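Local coordinates for thymidylate synthase (Enterobacteria phage T4, PDB 1TIS), which catalyses the reductive methylation of dUMP to dTMP, with 5,10-methylenetetrahydrofolate as the one-carbon donor and dihydrofolate as the second product, at residues W87-Y91 / G103-Y109; R73-H77 / L264-D268. All blocks are in the same frame, centred on the assembly; numbering follows the deposited sequence.

How the contacts relate
Contact 1 is buried and comes close to the probable active site; contact 2 lies at the surface, away from it. Their centres are about 18 Å apart. Helix 69-77 carries one side of contact 2 and helix 88-95, next in the chain, one side of contact 1. A weak, long ion pair joins the two, with Asp-88 OD1 3.3 Å from Arg-73 NH2. Contact 1 lies within the part of the chain enclosed between the two segments of contact 2. In contact 1 the side chain of Tyr-109 comes within about 5 Å of that of Cys-156, the nucleophile by similarity, and about 7 Å from that of Asn-187, a probable dUMP-binding residue. Both contacts also border helix 53-64.

Contact 1: W87-Y91 / G103-Y109; sequences WDENY and GELGPIY
Trp-87 and Tyr-91 meet the segment 103-109 mainly through Leu-105, whose two methyls divide between them. Leu-105 CD1 lies 4.1 Å from Trp-87 CB and approaches the indole obliquely, near CD2 and CE3. Leu-105 CD2 packs on the root of the other aromatic side chain, 3.4 Å from Tyr-91 CB. With CG beside the backbone N (chi1 -70°), the leucine carries its branch to where each methyl meets its own partner.

Trp-87 CB points toward 103-109, and with CG anti to the carbonyl carbon (chi1 -79°) the indole reaches Ile-108 and Tyr-109. Its far corner does the touching. Trp-87 CH2 is 4.0 Å from Ile-108 CG2, and the two side chains run past each other in opposite directions. The same corner meets the rim of the tyrosine ring, with Trp-87 CH2 3.5 Å from Tyr-109 CE1. The ring planes stand at 79°, but neither ring lies over the face of the other. This is a rim-to-rim pair, not a T-shaped stack. The Tyr-91 ring runs beside the backbone of 103-104, with CD1 3.8 Å from Glu-104 O.

Outside the two segments, Trp-87 NE1 is hydrogen-bonded to Glu-58 OE1, and Trp-61 meets the indole edge-to-face. Tyr-109 OH is hydrogen-bonded to the backbone N of Cys-156, and Phe-62 stacks on the Tyr-109 ring.

No hydrogen bond crosses between the segments. The contact is apolar and aromatic, and the polar ends of Trp-87 and Tyr-109 are satisfied elsewhere. The chemistry implies a second-shell arrangement: the indole borders the ring of Tyr-109, whose hydroxyl in turn holds the backbone at the probable nucleophile, Cys-156.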
loop_
_atom_site.group_PDB
_atom_site.type_symbol
_atom_site.label_atom_id
_atom_site.label_comp_id
_atom_site.label_asym_id
_atom_site.label_seq_id
_atom_site.Cartn_x
_atom_site.Cartn_y
_atom_site.Cartn_z
ATOM N N TRP A 87 24.069 -4.440 2.508
ATOM C CA TRP A 87 23.768 -3.523 3.584
ATOM C C TRP A 87 25.031 -3.005 4.254
ATOM O O TRP A 87 24.953 -2.133 5.114
ATOM C CB TRP A 87 22.861 -4.198 4.640
ATOM C CG TRP A 87 21.369 -4.279 4.270
ATOM C CD1 TRP A 87 20.963 -5.311 3.494
ATOM C CD2 TRP A 87 20.315 -3.450 4.653
ATOM N NE1 TRP A 87 19.677 -5.156 3.395
ATOM C CE2 TRP A 87 19.252 -4.084 4.055
ATOM C CE3 TRP A 87 20.035 -2.305 5.385
ATOM C CZ2 TRP A 87 17.950 -3.646 4.150
ATOM C CZ3 TRP A 87 18.726 -1.844 5.498
ATOM C CH2 TRP A 87 17.699 -2.510 4.884
ATOM N N ASP A 88 26.231 -3.422 3.854
ATOM C CA ASP A 88 27.467 -2.980 4.486
ATOM C C ASP A 88 27.702 -1.487 4.576
ATOM O O ASP A 88 27.810 -0.921 5.672
ATOM C CB ASP A 88 28.646 -3.587 3.773
ATOM C CG ASP A 88 28.849 -5.048 4.094
ATOM O OD1 ASP A 88 28.634 -5.494 5.221
ATOM O OD2 ASP A 88 29.260 -5.740 3.187
ATOM N N GLU A 89 27.772 -0.806 3.443
ATOM C CA GLU A 89 27.946 0.626 3.473
ATOM C C GLU A 89 26.509 1.074 3.524
ATOM O O GLU A 89 25.922 1.345 2.478
ATOM C CB GLU A 89 28.619 1.149 2.202
ATOM C CG GLU A 89 30.125 1.449 2.324
ATOM C CD GLU A 89 31.090 0.281 2.102
ATOM O OE1 GLU A 89 30.974 -0.411 1.083
ATOM O OE2 GLU A 89 31.971 0.072 2.937
ATOM N N ASN A 90 25.941 0.981 4.737
ATOM C CA ASN A 90 24.543 1.352 5.084
ATOM C C ASN A 90 24.473 1.162 6.606
ATOM O O ASN A 90 23.984 1.985 7.396
ATOM C CB ASN A 90 23.486 0.436 4.383
ATOM C CG ASN A 90 22.116 1.074 4.181
ATOM O OD1 ASN A 90 21.199 0.844 4.953
ATOM N ND2 ASN A 90 21.863 1.882 3.176
ATOM N N TYR A 91 25.092 0.059 7.031
ATOM C CA TYR A 91 25.374 -0.193 8.424
ATOM C C TYR A 91 26.543 0.727 8.725
ATOM O O TYR A 91 26.340 1.645 9.517
ATOM C CB TYR A 91 25.728 -1.649 8.595
ATOM C CG TYR A 91 26.709 -1.973 9.686
ATOM C CD1 TYR A 91 26.459 -1.695 11.026
ATOM C CD2 TYR A 91 27.883 -2.568 9.285
ATOM C CE1 TYR A 91 27.407 -2.026 11.972
ATOM C CE2 TYR A 91 28.831 -2.898 10.229
ATOM C CZ TYR A 91 28.577 -2.622 11.550
ATOM O OH TYR A 91 29.543 -2.969 12.459
ATOM N N GLY A 103 27.431 -5.744 13.872
ATOM C CA GLY A 103 26.285 -6.538 13.491
ATOM C C GLY A 103 24.933 -5.861 13.291
ATOM O O GLY A 103 24.377 -5.958 12.194
ATOM N N GLU A 104 24.352 -5.204 14.294
ATOM C CA GLU A 104 22.983 -4.757 14.172
ATOM C C GLU A 104 22.720 -3.606 13.243
ATOM O O GLU A 104 23.511 -2.671 13.145
ATOM C CB GLU A 104 22.395 -4.370 15.521
ATOM C CG GLU A 104 22.206 -5.558 16.469
ATOM C CD GLU A 104 21.023 -6.503 16.246
ATOM O OE1 GLU A 104 19.891 -6.014 16.345
ATOM O OE2 GLU A 104 21.238 -7.711 16.019
ATOM N N LEU A 105 21.588 -3.757 12.551
ATOM C CA LEU A 105 20.996 -2.734 11.710
ATOM C C LEU A 105 19.772 -2.040 12.372
ATOM O O LEU A 105 19.285 -0.954 11.969
ATOM C CB LEU A 105 20.649 -3.435 10.431
ATOM C CG LEU A 105 21.838 -3.838 9.588
ATOM C CD1 LEU A 105 21.441 -4.709 8.403
ATOM C CD2 LEU A 105 22.477 -2.555 9.069
ATOM N N GLY A 106 19.274 -2.657 13.458
ATOM C CA GLY A 106 18.132 -2.117 14.176
ATOM C C GLY A 106 16.876 -2.848 13.738
ATOM O O GLY A 106 17.007 -3.817 13.012
ATOM N N PRO A 107 15.643 -2.587 14.118
ATOM C CA PRO A 107 14.515 -3.441 13.776
ATOM C C PRO A 107 13.972 -3.461 12.349
ATOM O O PRO A 107 12.779 -3.238 12.075
ATOM C CB PRO A 107 13.496 -3.034 14.823
ATOM C CG PRO A 107 13.827 -1.649 15.245
ATOM C CD PRO A 107 15.338 -1.749 15.256
ATOM N N ILE A 108 14.895 -3.866 11.484
ATOM C CA ILE A 108 14.783 -3.904 10.035
ATOM C C ILE A 108 13.740 -4.908 9.595
ATOM O O ILE A 108 13.356 -5.749 10.408
ATOM C CB ILE A 108 16.247 -4.211 9.557
ATOM C CG1 ILE A 108 17.089 -2.961 9.747
ATOM C CG2 ILE A 108 16.355 -4.540 8.117
ATOM C CD1 ILE A 108 16.413 -1.690 9.166
ATOM N N TYR A 109 13.272 -4.795 8.337
ATOM C CA TYR A 109 12.358 -5.741 7.652
ATOM C C TYR A 109 12.284 -7.136 8.272
ATOM O O TYR A 109 11.244 -7.447 8.834
ATOM C CB TYR A 109 12.710 -6.062 6.163
ATOM C CG TYR A 109 12.889 -4.977 5.122
ATOM C CD1 TYR A 109 14.067 -4.302 5.118
ATOM C CD2 TYR A 109 11.924 -4.665 4.197
ATOM C CE1 TYR A 109 14.310 -3.303 4.201
ATOM C CE2 TYR A 109 12.160 -3.667 3.273
ATOM C CZ TYR A 109 13.359 -2.983 3.277
ATOM O OH TYR A 109 13.657 -1.966 2.382
#

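Contact 2: R73-H77 / L264-D268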
loop_
_atom_site.group_PDB
_atom_site.type_symbol
_atom_site.label_atom_id
_atom_site.label_comp_id
_atom_site.label_asym_id
_atom_site.label_seq_id
_atom_site.Cartn_x
_atom_site.Cartn_y
_atom_site.Cartn_z
ATOM N N ARG A 73 26.011 -12.226 5.565
ATOM C CA ARG A 73 27.297 -12.686 5.041
ATOM C C ARG A 73 27.364 -14.206 5.012
ATOM O O ARG A 73 27.762 -14.794 3.994
ATOM C CB ARG A 73 28.482 -12.260 5.871
ATOM C CG ARG A 73 28.895 -10.835 5.712
ATOM C CD ARG A 73 30.259 -10.660 6.349
ATOM N NE ARG A 73 30.602 -9.259 6.266
ATOM C CZ ARG A 73 30.456 -8.423 7.298
ATOM N NH1 ARG A 73 30.050 -8.829 8.510
ATOM N NH2 ARG A 73 30.763 -7.141 7.106
ATOM N N LEU A 74 26.927 -14.857 6.096
ATOM C CA LEU A 74 26.902 -16.302 6.162
ATOM C C LEU A 74 26.050 -16.886 5.018
ATOM O O LEU A 74 26.511 -17.807 4.340
ATOM C CB LEU A 74 26.392 -16.641 7.567
ATOM C CG LEU A 74 26.131 -18.018 8.187
ATOM C CD1 LEU A 74 24.788 -18.463 7.678
ATOM C CD2 LEU A 74 27.255 -19.011 7.916
ATOM N N ILE A 75 24.874 -16.349 4.689
ATOM C CA ILE A 75 24.002 -16.960 3.699
ATOM C C ILE A 75 24.601 -16.797 2.302
ATOM O O ILE A 75 24.636 -17.724 1.462
ATOM C CB ILE A 75 22.575 -16.302 3.817
ATOM C CG1 ILE A 75 22.004 -16.568 5.203
ATOM C CG2 ILE A 75 21.588 -16.910 2.810
ATOM C CD1 ILE A 75 20.650 -15.938 5.556
ATOM N N GLN A 76 25.130 -15.603 2.041
ATOM C CA GLN A 76 25.617 -15.362 0.689
ATOM C C GLN A 76 26.935 -16.057 0.473
ATOM O O GLN A 76 27.170 -16.740 -0.509
ATOM C CB GLN A 76 25.947 -13.912 0.339
ATOM C CG GLN A 76 24.997 -12.761 0.531
ATOM C CD GLN A 76 25.337 -11.624 -0.401
ATOM O OE1 GLN A 76 26.255 -11.724 -1.210
ATOM N NE2 GLN A 76 24.626 -10.511 -0.392
ATOM N N HIS A 77 27.802 -15.753 1.435
ATOM C CA HIS A 77 29.210 -16.075 1.391
ATOM C C HIS A 77 29.697 -17.270 2.191
ATOM O O HIS A 77 30.892 -17.556 2.173
ATOM C CB HIS A 77 29.955 -14.798 1.796
ATOM C CG HIS A 77 29.982 -13.755 0.666
ATOM N ND1 HIS A 77 29.780 -12.422 0.720
ATOM C CD2 HIS A 77 30.232 -14.086 -0.653
ATOM C CE1 HIS A 77 29.890 -11.940 -0.481
ATOM N NE2 HIS A 77 30.159 -12.952 -1.279
ATOM N N LEU A 264 18.558 -23.193 2.485
ATOM C CA LEU A 264 19.070 -23.072 1.132
ATOM C C LEU A 264 19.929 -21.814 1.007
ATOM O O LEU A 264 19.454 -20.712 1.294
ATOM C CB LEU A 264 17.888 -23.035 0.125
ATOM C CG LEU A 264 17.017 -24.261 -0.338
ATOM C CD1 LEU A 264 17.447 -25.592 0.294
ATOM C CD2 LEU A 264 15.567 -23.914 0.005
ATOM N N ARG A 265 21.225 -21.967 0.680
ATOM C CA ARG A 265 22.114 -20.826 0.427
ATOM C C ARG A 265 21.838 -20.371 -1.011
ATOM O O ARG A 265 21.164 -21.161 -1.684
ATOM C CB ARG A 265 23.564 -21.250 0.538
ATOM C CG ARG A 265 24.086 -21.744 1.877
ATOM C CD ARG A 265 24.256 -20.703 2.991
ATOM N NE ARG A 265 25.076 -21.248 4.082
ATOM C CZ ARG A 265 24.626 -21.521 5.323
ATOM N NH1 ARG A 265 23.375 -21.270 5.716
ATOM N NH2 ARG A 265 25.465 -22.053 6.213
ATOM N N PRO A 266 22.293 -19.261 -1.653
ATOM C CA PRO A 266 21.847 -18.835 -2.992
ATOM C C PRO A 266 22.207 -19.685 -4.211
ATOM O O PRO A 266 21.656 -19.496 -5.300
ATOM C CB PRO A 266 22.344 -17.409 -3.124
ATOM C CG PRO A 266 23.574 -17.415 -2.311
ATOM C CD PRO A 266 23.239 -18.290 -1.112
ATOM N N LYS A 267 23.091 -20.682 -4.066
ATOM C CA LYS A 267 23.393 -21.571 -5.169
ATOM C C LYS A 267 22.141 -22.294 -5.585
ATOM O O LYS A 267 21.985 -22.563 -6.765
ATOM C CB LYS A 267 24.443 -22.636 -4.836
ATOM C CG LYS A 267 24.081 -23.817 -3.943
ATOM C CD LYS A 267 24.310 -23.565 -2.447
ATOM C CE LYS A 267 23.981 -24.825 -1.624
ATOM N NZ LYS A 267 24.359 -24.726 -0.224
ATOM N N ASP A 268 21.224 -22.568 -4.651
ATOM C CA ASP A 268 20.007 -23.324 -4.897
ATOM C C ASP A 268 18.927 -22.710 -5.768
ATOM O O ASP A 268 17.847 -23.287 -5.941
ATOM C CB ASP A 268 19.382 -23.662 -3.583
ATOM C CG ASP A 268 20.018 -24.822 -2.844
ATOM O OD1 ASP A 268 20.230 -25.898 -3.443
ATOM O OD2 ASP A 268 20.258 -24.640 -1.643
#
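The Leu-74 methyls pack against the flat guanidinium of Arg-265, a van der Waals contact at one end of this surface patch. Leu-74 CD1 sits over one face of the group, toward its rim, 3.7 Å from Arg-265 NH1. Leu-74 CD2 approaches the other terminal nitrogen, 3.9 Å from Arg-265 NH2. The arginine chain bends at chi2 (-71°), and its end crosses the leucine side chain obliquely. With CG anti to the backbone N (chi1 178°), Leu-74 brings both methyls to the guanidinium. Ile-75 adds a looser, apolar contact, with CG2 4.5 Å from Pro-266 CD.

The second kind of contact is between carbon atoms and backbone carbonyls of the helix. Arg-265 CD lies 3.4 Å from Ile-75 O. Pro-266 CD approaches the same oxygen. The proline ring also reaches the carbonyl of the next residue, with Pro-266 CG 4.1 Å from Gln-76 O.

No hydrogen bond or salt bridge crosses between the segments. The nearest CA atoms are those of Ile-75 and Arg-265, 5.4 Å apart. Helix 53-64 lies beside both segments: Ile-75 packs on Trp-61, and Pro-266 on Ile-56.

The arrangement is a helix-to-loop contact within the thymidylate synthase fold. It sets the C-terminal end of helix 69-77 against the loop that leaves helix 254-262, where a short 3-10 turn leads into strand 269-270.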